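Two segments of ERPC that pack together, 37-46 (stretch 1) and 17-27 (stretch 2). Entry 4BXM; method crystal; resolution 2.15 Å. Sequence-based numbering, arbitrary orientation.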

# COMPACT_ATOMS: atom_id res chain seq x y z
N ASP A 37 4.07 8.79 9.73
CA ASP A 37 3.86 9.09 8.31
C ASP A 37 5.02 8.38 7.63
O ASP A 37 6.16 8.56 8.07
CB ASP A 37 4.01 10.58 8.04
CG ASP A 37 3.04 11.40 8.79
OD1 ASP A 37 1.86 10.98 8.94
OD2 ASP A 37 3.45 12.48 9.24
N LEU A 38 4.79 7.54 6.62
CA LEU A 38 5.94 6.89 5.95
C LEU A 38 6.39 7.58 4.65
O LEU A 38 7.60 7.84 4.45
CB LEU A 38 5.65 5.41 5.70
CG LEU A 38 6.76 4.63 4.98
CD1 LEU A 38 8.06 4.61 5.78
CD2 LEU A 38 6.32 3.22 4.59
N GLY A 39 5.45 7.86 3.76
CA GLY A 39 5.79 8.47 2.49
C GLY A 39 4.57 8.54 1.61
O GLY A 39 3.39 8.67 2.10
N ASP A 40 4.84 8.43 0.32
CA ASP A 40 3.80 8.39 -0.68
C ASP A 40 3.56 6.99 -1.25
O ASP A 40 4.50 6.30 -1.56
CB ASP A 40 4.23 9.27 -1.85
CG ASP A 40 4.10 10.78 -1.52
OD1 ASP A 40 3.41 11.14 -0.54
OD2 ASP A 40 4.62 11.57 -2.31
N LEU A 41 2.28 6.67 -1.49
CA LEU A 41 1.91 5.53 -2.30
C LEU A 41 1.35 6.03 -3.63
O LEU A 41 0.33 6.70 -3.68
CB LEU A 41 0.92 4.59 -1.58
CG LEU A 41 0.60 3.26 -2.30
CD1 LEU A 41 1.76 2.32 -2.21
CD2 LEU A 41 -0.62 2.57 -1.71
N VAL A 42 2.04 5.64 -4.70
CA VAL A 42 1.64 5.91 -6.09
C VAL A 42 0.84 4.69 -6.62
O VAL A 42 1.36 3.60 -6.59
CB VAL A 42 2.89 6.13 -6.95
CG1 VAL A 42 2.52 6.47 -8.41
CG2 VAL A 42 3.71 7.25 -6.38
N VAL A 43 -0.42 4.89 -7.05
CA VAL A 43 -1.29 3.90 -7.57
C VAL A 43 -1.56 4.06 -9.07
O VAL A 43 -2.07 5.12 -9.46
CB VAL A 43 -2.60 3.98 -6.81
CG1 VAL A 43 -3.48 2.82 -7.27
CG2 VAL A 43 -2.33 3.89 -5.31
N ARG A 44 -1.17 3.07 -9.91
CA ARG A 44 -1.24 3.21 -11.39
C ARG A 44 -2.05 2.11 -11.98
O ARG A 44 -1.74 0.90 -11.75
CB ARG A 44 0.18 3.11 -11.97
CG ARG A 44 0.19 3.04 -13.48
CD ARG A 44 1.58 3.02 -14.08
NE ARG A 44 2.25 4.29 -13.90
CZ ARG A 44 3.20 4.78 -14.68
NH1 ARG A 44 3.60 4.14 -15.76
NH2 ARG A 44 3.61 6.04 -14.46
N LYS A 45 -3.04 2.48 -12.79
CA LYS A 45 -3.78 1.52 -13.59
C LYS A 45 -2.96 1.10 -14.85
O LYS A 45 -2.63 1.95 -15.70
CB LYS A 45 -5.16 2.04 -14.01
CG LYS A 45 -5.96 1.02 -14.83
CD LYS A 45 -6.57 -0.04 -13.89
CE LYS A 45 -7.41 -1.09 -14.66
NZ LYS A 45 -6.54 -2.07 -15.39
N GLU A 46 -2.67 -0.21 -14.98
CA GLU A 46 -1.83 -0.69 -16.07
C GLU A 46 -2.74 -1.45 -17.03
O GLU A 46 -3.94 -1.57 -16.84
CB GLU A 46 -0.69 -1.59 -15.52
CG GLU A 46 0.23 -0.84 -14.58
CD GLU A 46 1.50 -1.59 -14.17
OE1 GLU A 46 1.53 -2.84 -14.09
OE2 GLU A 46 2.46 -0.86 -13.93
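Stretch 2 (17-27) IEFSEFTVKIK

What fills the apolar centre of the contact? Leu41, Val43, Val24, Phe22 and Ile26 share one face of this antiparallel pair of strands. Val43 CB lies over the Phe22 ring, 3.5 Å from Phe22 CZ, while Leu41 CB is 4.2 Å from Val24 CG2 and 4.3 Å from Ile26 CB. Beyond Val43, Phe19 presents a ring face to Lys45, whose CB stands 4.1 Å from the centroid of that ring.

How does the backbone hold these side chains in register? Residues 21-27 form an extended strand running antiparallel to 37-45, the two directions 146° apart. Val43 and Phe22 exchange hydrogen bonds, Val43 N to Phe22 O at 2.8 Å and Phe22 N to Val43 O at 3.0 Å. Leu41 and Val24 repeat the pattern, with Leu41 N to Val24 O at 2.6 Å, and Lys45 N extends it by reaching Ser20 O at 2.9 Å.

Where does the regular pairing break? A beta bulge shifts the register by one between Asp37 and Gly39, so Ile26 O accepts from both Leu38 N at 2.9 Å and Gly39 N at 3.3 Å.

What marks the polar edge? Two salt bridges do: Arg44 NH2 meets Glu21 OE2 at 2.8 Å, and Lys27 NZ approaches Asp37 OD1 at a very short 2.4 Å.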

# COMPACT_ATOMS: atom_id res chain seq x y z
N ILE A 17 -13.24 1.28 -15.57
CA ILE A 17 -12.24 1.99 -14.68
C ILE A 17 -11.72 3.30 -15.29
O ILE A 17 -11.23 3.26 -16.38
CB ILE A 17 -10.92 1.20 -14.43
CG1 ILE A 17 -11.06 -0.24 -13.97
CG2 ILE A 17 -10.10 1.93 -13.35
CD1 ILE A 17 -11.43 -0.36 -12.53
N GLU A 18 -11.65 4.40 -14.54
CA GLU A 18 -11.32 5.74 -15.15
C GLU A 18 -10.02 6.37 -14.76
O GLU A 18 -9.51 7.28 -15.46
CB GLU A 18 -12.40 6.75 -14.77
CG GLU A 18 -13.74 6.27 -15.24
CD GLU A 18 -13.91 6.41 -16.76
OE1 GLU A 18 -13.31 7.34 -17.39
OE2 GLU A 18 -14.69 5.61 -17.32
N PHE A 19 -9.45 5.91 -13.66
CA PHE A 19 -8.25 6.52 -13.13
C PHE A 19 -7.05 6.00 -13.89
O PHE A 19 -7.06 4.94 -14.57
CB PHE A 19 -8.13 6.31 -11.58
CG PHE A 19 -7.44 5.02 -11.15
CD1 PHE A 19 -6.08 4.98 -10.99
CD2 PHE A 19 -8.18 3.85 -10.89
CE1 PHE A 19 -5.44 3.81 -10.60
CE2 PHE A 19 -7.57 2.68 -10.50
CZ PHE A 19 -6.18 2.65 -10.34
N SER A 20 -6.00 6.78 -13.79
CA SER A 20 -4.80 6.58 -14.51
C SER A 20 -3.71 6.37 -13.50
O SER A 20 -3.15 5.26 -13.41
CB SER A 20 -4.51 7.80 -15.37
OG SER A 20 -3.45 7.47 -16.20
N GLU A 21 -3.37 7.44 -12.77
CA GLU A 21 -2.35 7.35 -11.73
C GLU A 21 -2.58 8.42 -10.66
O GLU A 21 -2.87 9.55 -11.02
CB GLU A 21 -0.97 7.55 -12.33
CG GLU A 21 0.15 7.24 -11.36
CD GLU A 21 1.55 7.39 -11.91
OE1 GLU A 21 2.01 8.50 -12.08
OE2 GLU A 21 2.26 6.41 -12.06
N PHE A 22 -2.45 8.10 -9.37
CA PHE A 22 -2.67 9.10 -8.29
C PHE A 22 -1.74 8.73 -7.13
O PHE A 22 -1.17 7.61 -7.08
CB PHE A 22 -4.15 9.19 -7.93
CG PHE A 22 -4.69 7.94 -7.26
CD1 PHE A 22 -4.44 7.70 -5.89
CD2 PHE A 22 -5.36 6.99 -7.98
CE1 PHE A 22 -4.91 6.52 -5.29
CE2 PHE A 22 -5.86 5.83 -7.36
CZ PHE A 22 -5.61 5.59 -6.02
N THR A 23 -1.60 9.65 -6.21
CA THR A 23 -0.61 9.57 -5.18
C THR A 23 -1.34 9.85 -3.90
O THR A 23 -2.18 10.78 -3.83
CB THR A 23 0.55 10.54 -5.46
OG1 THR A 23 1.26 10.08 -6.61
CG2 THR A 23 1.54 10.58 -4.34
N VAL A 24 -1.10 8.99 -2.90
CA VAL A 24 -1.66 9.21 -1.57
C VAL A 24 -0.58 9.01 -0.57
O VAL A 24 0.35 8.25 -0.80
CB VAL A 24 -2.92 8.32 -1.23
CG1 VAL A 24 -4.11 8.69 -2.08
CG2 VAL A 24 -2.62 6.79 -1.27
N LYS A 25 -0.71 9.71 0.57
CA LYS A 25 0.20 9.59 1.68
C LYS A 25 -0.11 8.27 2.38
O LYS A 25 -1.28 7.85 2.51
CB LYS A 25 0.04 10.73 2.66
CG LYS A 25 0.43 12.07 2.04
CD LYS A 25 1.26 12.87 3.01
CE LYS A 25 1.64 14.23 2.44
NZ LYS A 25 0.58 15.20 2.80
N ILE A 26 0.95 7.62 2.82
CA ILE A 26 0.75 6.36 3.48
C ILE A 26 1.46 6.37 4.80
O ILE A 26 2.59 6.77 4.88
CB ILE A 26 1.22 5.18 2.68
CG1 ILE A 26 0.89 3.86 3.41
CG2 ILE A 26 2.69 5.26 2.35
CD1 ILE A 26 1.05 2.69 2.47
N LYS A 27 0.75 5.93 5.80
CA LYS A 27 1.33 5.80 7.16
C LYS A 27 1.56 4.35 7.54
O LYS A 27 0.75 3.45 7.13
CB LYS A 27 0.34 6.35 8.17
CG LYS A 27 0.13 7.83 8.15
CD LYS A 27 -1.08 8.13 9.06
CE LYS A 27 -1.55 9.55 9.00
NZ LYS A 27 -0.45 10.47 9.38